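Local coordinates for protein dITP/XTP pyrophosphatase (Mycobacteroides abscessus, PDB 6WWD) that probably hydrolyses non-canonical purine nucleoside triphosphates such as XTP, dITP and ITP to their monophosphates and diphosphate, clearing them from the nucleotide pool, at residues A103-L106 / A107-D111; N81-P84 / G85-A89. All coordinates share one frame; numbering follows the deposited sequence.

Contact 1. Residues A103-L106 / A107-D111; sequences ALLL and AQLSD
Leu104 sets CG opposite its own N (chi1 172°), and Gln108 turns CG beside its own N (chi1 -73°) and then runs extended; together these torsions bring Leu104 CD1 onto Gln108 CG. CD1 of Leu104 is 3.7 Å from CG of Gln108, where the two side chains cross at a slant. The Gln108 amide beyond it is held at both ends. OE1 accepts from the indole NH of Trp91, and NE2 donates to the backbone O of Trp91 of the second subunit. One residue further along, Leu105 and Leu109 slant across each other and meet methyl to methyl, with CD1 of Leu105 3.9 Å from CD1 of Leu109. Both continue into the core, Leu105 onto Leu75 and Leu109 onto Val77. The backbone bonds are regular at first. Gln108 N bonds to Leu104 O at 2.8 Å, close to straight. Leu109 N then splits between two carbonyls, with 3.1 Å to Leu105 O and a weak 3.2 Å bond to Leu106 O. Leu109 is also where helical backbone angles end. Arg90 of the second subunit bonds to the carbonyls of Ala107 and Gln108. This is the i to i+4 packing of a helix C-terminal end, here placed at the dimer interface of a HAM1-family enzyme.

Contact 2. Residues N81-P84 / G85-A89; sequences NWMP and GVLSA
Pro84 and Ser88 meet at the tight end of this contact. The proline follows a cis peptide bond, and its CB lies 3.5 Å from Ser88 OG. Ser88 OG donates to Gly85 O at 2.7 Å, in the carbonyl plane and on a lone pair. Ser88 reaches it by turning OG to the side of its own N (chi1 -75°). Gly85 O also accepts from Ser88 N at 3.0 Å, so two donors from one residue grip it. Ser88 OG is further bonded to Leu75 N, which ties the turn to strand 67-77. Pro84 O closes the preceding turn by accepting from Leu87 N at 3.0 Å. That bond is bent, 137° at the hydrogen. Gly85 takes the second position of this type II' turn, where a positive phi suits glycine.

The side-chain touch is lighter where Met83 bends back at chi2 and chi3, though Met83 and Leu87 are both buried. Met83 CE only comes within 4.1 Å of Leu87 CD1, and the two side chains pass at a slant. Leu87 also packs on Leu80 of the second subunit. The open side belongs to exposed Trp82, whose indole turns from 85-89.

Val86 packs on Asp72, the predicted proton acceptor and magnesium ligand, and Ser88 O bonds to the OH of Tyr157, a predicted substrate-binding residue. Two overlapping beta turns, type II' at Pro84-Leu87 and type I at Gly85-Ser88, thus form a double turn beside the probable active site.

How the contacts relate
The two contacts follow each other along the chain. Contact 2 comes first, in the loop after strand 67-77 that includes the short strand 84-85. Contact 1 comes later, at the C-terminal end of helix 98-108. Their centres are 14 Å apart and their nearest atoms about 5 Å, so they do not touch. Strand 67-77 is their common neighbour: it pairs with 84-85 and receives leucines from the helix end. Trp91, on the connecting segment, packs against both. Both contacts also reach the second subunit. The fold thus places a turn beside the predicted catalytic residue and a helix end along the same homodimer interface.

Contact 1. Residues A103-L106 / A107-D111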
loop_
_atom_site.group_PDB
_atom_site.type_symbol
_atom_site.label_atom_id
_atom_site.label_comp_id
_atom_site.label_asym_id
_atom_site.label_seq_id
_atom_site.Cartn_x
_atom_site.Cartn_y
_atom_site.Cartn_z
ATOM N N ALA D 103 23.678 -2.356 10.736
ATOM C CA ALA D 103 23.556 -3.308 11.838
ATOM C C ALA D 103 22.115 -3.393 12.346
ATOM O O ALA D 103 21.627 -4.480 12.664
ATOM C CB ALA D 103 24.511 -2.926 12.971
ATOM N N LEU D 104 21.418 -2.259 12.437
ATOM C CA LEU D 104 20.022 -2.304 12.859
ATOM C C LEU D 104 19.179 -3.112 11.875
ATOM O O LEU D 104 18.358 -3.946 12.275
ATOM C CB LEU D 104 19.461 -0.884 13.015
ATOM C CG LEU D 104 17.943 -0.774 13.277
ATOM C CD1 LEU D 104 17.518 -1.514 14.578
ATOM C CD2 LEU D 104 17.480 0.693 13.267
ATOM N N LEU D 105 19.343 -2.855 10.582
ATOM C CA LEU D 105 18.547 -3.569 9.586
ATOM C C LEU D 105 18.754 -5.078 9.692
ATOM O O LEU D 105 17.784 -5.851 9.709
ATOM C CB LEU D 105 18.896 -3.069 8.187
ATOM C CG LEU D 105 18.072 -3.699 7.067
ATOM C CD1 LEU D 105 16.617 -3.481 7.341
ATOM C CD2 LEU D 105 18.428 -3.060 5.757
ATOM N N LEU D 106 20.020 -5.516 9.750
ATOM C CA LEU D 106 20.310 -6.941 9.912
ATOM C C LEU D 106 19.662 -7.505 11.162
ATOM O O LEU D 106 19.084 -8.598 11.131
ATOM C CB LEU D 106 21.815 -7.197 9.983
ATOM C CG LEU D 106 22.656 -7.063 8.722
ATOM C CD1 LEU D 106 24.089 -7.491 9.031
ATOM C CD2 LEU D 106 22.043 -7.922 7.627
ATOM N N ALA D 107 19.801 -6.795 12.288
ATOM C CA ALA D 107 19.243 -7.288 13.542
ATOM C C ALA D 107 17.727 -7.360 13.469
ATOM O O ALA D 107 17.120 -8.306 13.987
ATOM C CB ALA D 107 19.679 -6.407 14.713
ATOM N N GLN D 108 17.096 -6.359 12.845
ATOM C CA GLN D 108 15.641 -6.382 12.706
ATOM C C GLN D 108 15.189 -7.605 11.921
ATOM O O GLN D 108 14.169 -8.222 12.253
ATOM C CB GLN D 108 15.140 -5.094 12.030
ATOM C CG GLN D 108 15.191 -3.835 12.915
ATOM C CD GLN D 108 14.751 -2.583 12.179
ATOM O OE1 GLN D 108 15.064 -2.407 11.012
ATOM N NE2 GLN D 108 14.017 -1.719 12.859
ATOM N N LEU D 109 15.968 -8.004 10.914
ATOM C CA LEU D 109 15.612 -9.090 10.016
ATOM C C LEU D 109 16.261 -10.430 10.391
ATOM O O LEU D 109 16.160 -11.386 9.623
ATOM C CB LEU D 109 16.010 -8.702 8.589
ATOM C CG LEU D 109 15.474 -7.398 7.984
ATOM C CD1 LEU D 109 15.989 -7.288 6.549
ATOM C CD2 LEU D 109 13.964 -7.312 7.999
ATOM N N SER D 110 16.856 -10.548 11.579
ATOM C CA SER D 110 17.785 -11.649 11.814
ATOM C C SER D 110 17.137 -13.019 11.713
ATOM O O SER D 110 17.845 -14.010 11.500
ATOM C CB SER D 110 18.448 -11.509 13.182
ATOM O OG SER D 110 17.501 -11.737 14.198
ATOM N N ASP D 111 15.822 -13.120 11.847
ATOM C CA ASP D 111 15.194 -14.430 11.799
ATOM C C ASP D 111 14.370 -14.662 10.536
ATOM O O ASP D 111 13.666 -15.674 10.442
ATOM C CB ASP D 111 14.357 -14.635 13.062
ATOM C CG ASP D 111 15.215 -14.605 14.323
ATOM O OD1 ASP D 111 16.232 -15.334 14.344
ATOM O OD2 ASP D 111 14.878 -13.877 15.286
#

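Contact 2. Residues N81-P84 / G85-A89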
loop_
_atom_site.group_PDB
_atom_site.type_symbol
_atom_site.label_atom_id
_atom_site.label_comp_id
_atom_site.label_asym_id
_atom_site.label_seq_id
_atom_site.Cartn_x
_atom_site.Cartn_y
_atom_site.Cartn_z
ATOM N N ASN D 81 7.631 -3.423 5.264
ATOM C CA ASN D 81 6.599 -2.688 4.523
ATOM C C ASN D 81 7.214 -1.561 3.697
ATOM O O ASN D 81 6.664 -0.460 3.596
ATOM C CB ASN D 81 5.512 -2.143 5.444
ATOM C CG ASN D 81 4.168 -2.043 4.746
ATOM O OD1 ASN D 81 3.830 -2.883 3.920
ATOM N ND2 ASN D 81 3.403 -1.011 5.072
ATOM N N TRP D 82 8.364 -1.859 3.097
ATOM C CA TRP D 82 9.103 -1.013 2.168
ATOM C C TRP D 82 9.798 0.162 2.842
ATOM O O TRP D 82 10.336 1.028 2.149
ATOM C CB TRP D 82 8.207 -0.584 0.995
ATOM C CG TRP D 82 8.014 -1.813 0.134
ATOM C CD1 TRP D 82 8.915 -2.332 -0.753
ATOM C CD2 TRP D 82 6.915 -2.729 0.162
ATOM N NE1 TRP D 82 8.432 -3.487 -1.312
ATOM C CE2 TRP D 82 7.202 -3.754 -0.770
ATOM C CE3 TRP D 82 5.696 -2.759 0.847
ATOM C CZ2 TRP D 82 6.328 -4.807 -1.019
ATOM C CZ3 TRP D 82 4.832 -3.821 0.614
ATOM C CH2 TRP D 82 5.150 -4.825 -0.318
ATOM N N MET D 83 9.868 0.176 4.175
ATOM C CA MET D 83 10.886 0.952 4.869
ATOM C C MET D 83 12.227 0.210 4.731
ATOM O O MET D 83 12.261 -0.934 4.294
ATOM C CB MET D 83 10.484 1.162 6.333
ATOM C CG MET D 83 9.115 1.854 6.529
ATOM S SD MET D 83 9.031 3.469 5.703
ATOM C CE MET D 83 10.006 4.452 6.854
ATOM N N PRO D 84 13.363 0.833 5.080
ATOM C CA PRO D 84 13.629 2.159 5.646
ATOM C C PRO D 84 13.068 3.324 4.836
ATOM O O PRO D 84 12.831 4.356 5.435
ATOM C CB PRO D 84 15.158 2.220 5.682
ATOM C CG PRO D 84 15.581 0.804 5.816
ATOM C CD PRO D 84 14.614 0.063 4.921
ATOM N N GLY D 85 12.852 3.155 3.532
ATOM C CA GLY D 85 12.190 4.206 2.767
ATOM C C GLY D 85 12.995 5.487 2.833
ATOM O O GLY D 85 14.226 5.469 2.777
ATOM N N VAL D 86 12.305 6.624 2.980
ATOM C CA VAL D 86 12.996 7.913 2.986
ATOM C C VAL D 86 13.711 8.177 4.303
ATOM O O VAL D 86 14.419 9.193 4.417
ATOM C CB VAL D 86 12.028 9.059 2.616
ATOM C CG1 VAL D 86 11.334 8.759 1.272
ATOM C CG2 VAL D 86 11.011 9.295 3.713
ATOM N N LEU D 87 13.606 7.263 5.276
ATOM C CA LEU D 87 14.448 7.285 6.469
ATOM C C LEU D 87 15.704 6.412 6.325
ATOM O O LEU D 87 16.396 6.175 7.328
ATOM C CB LEU D 87 13.649 6.844 7.701
ATOM C CG LEU D 87 12.741 7.908 8.337
ATOM C CD1 LEU D 87 11.560 8.152 7.464
ATOM C CD2 LEU D 87 12.256 7.479 9.712
ATOM N N SER D 88 16.034 5.971 5.103
ATOM C CA SER D 88 17.172 5.063 4.907
ATOM C C SER D 88 18.465 5.600 5.515
ATOM O O SER D 88 19.194 4.875 6.201
ATOM C CB SER D 88 17.377 4.800 3.413
ATOM O OG SER D 88 16.389 3.921 2.934
ATOM N N ALA D 89 18.768 6.871 5.269
ATOM C CA ALA D 89 20.026 7.464 5.713
ATOM C C ALA D 89 20.064 7.716 7.214
ATOM O O ALA D 89 21.141 8.000 7.747
ATOM C CB ALA D 89 20.282 8.778 4.961
#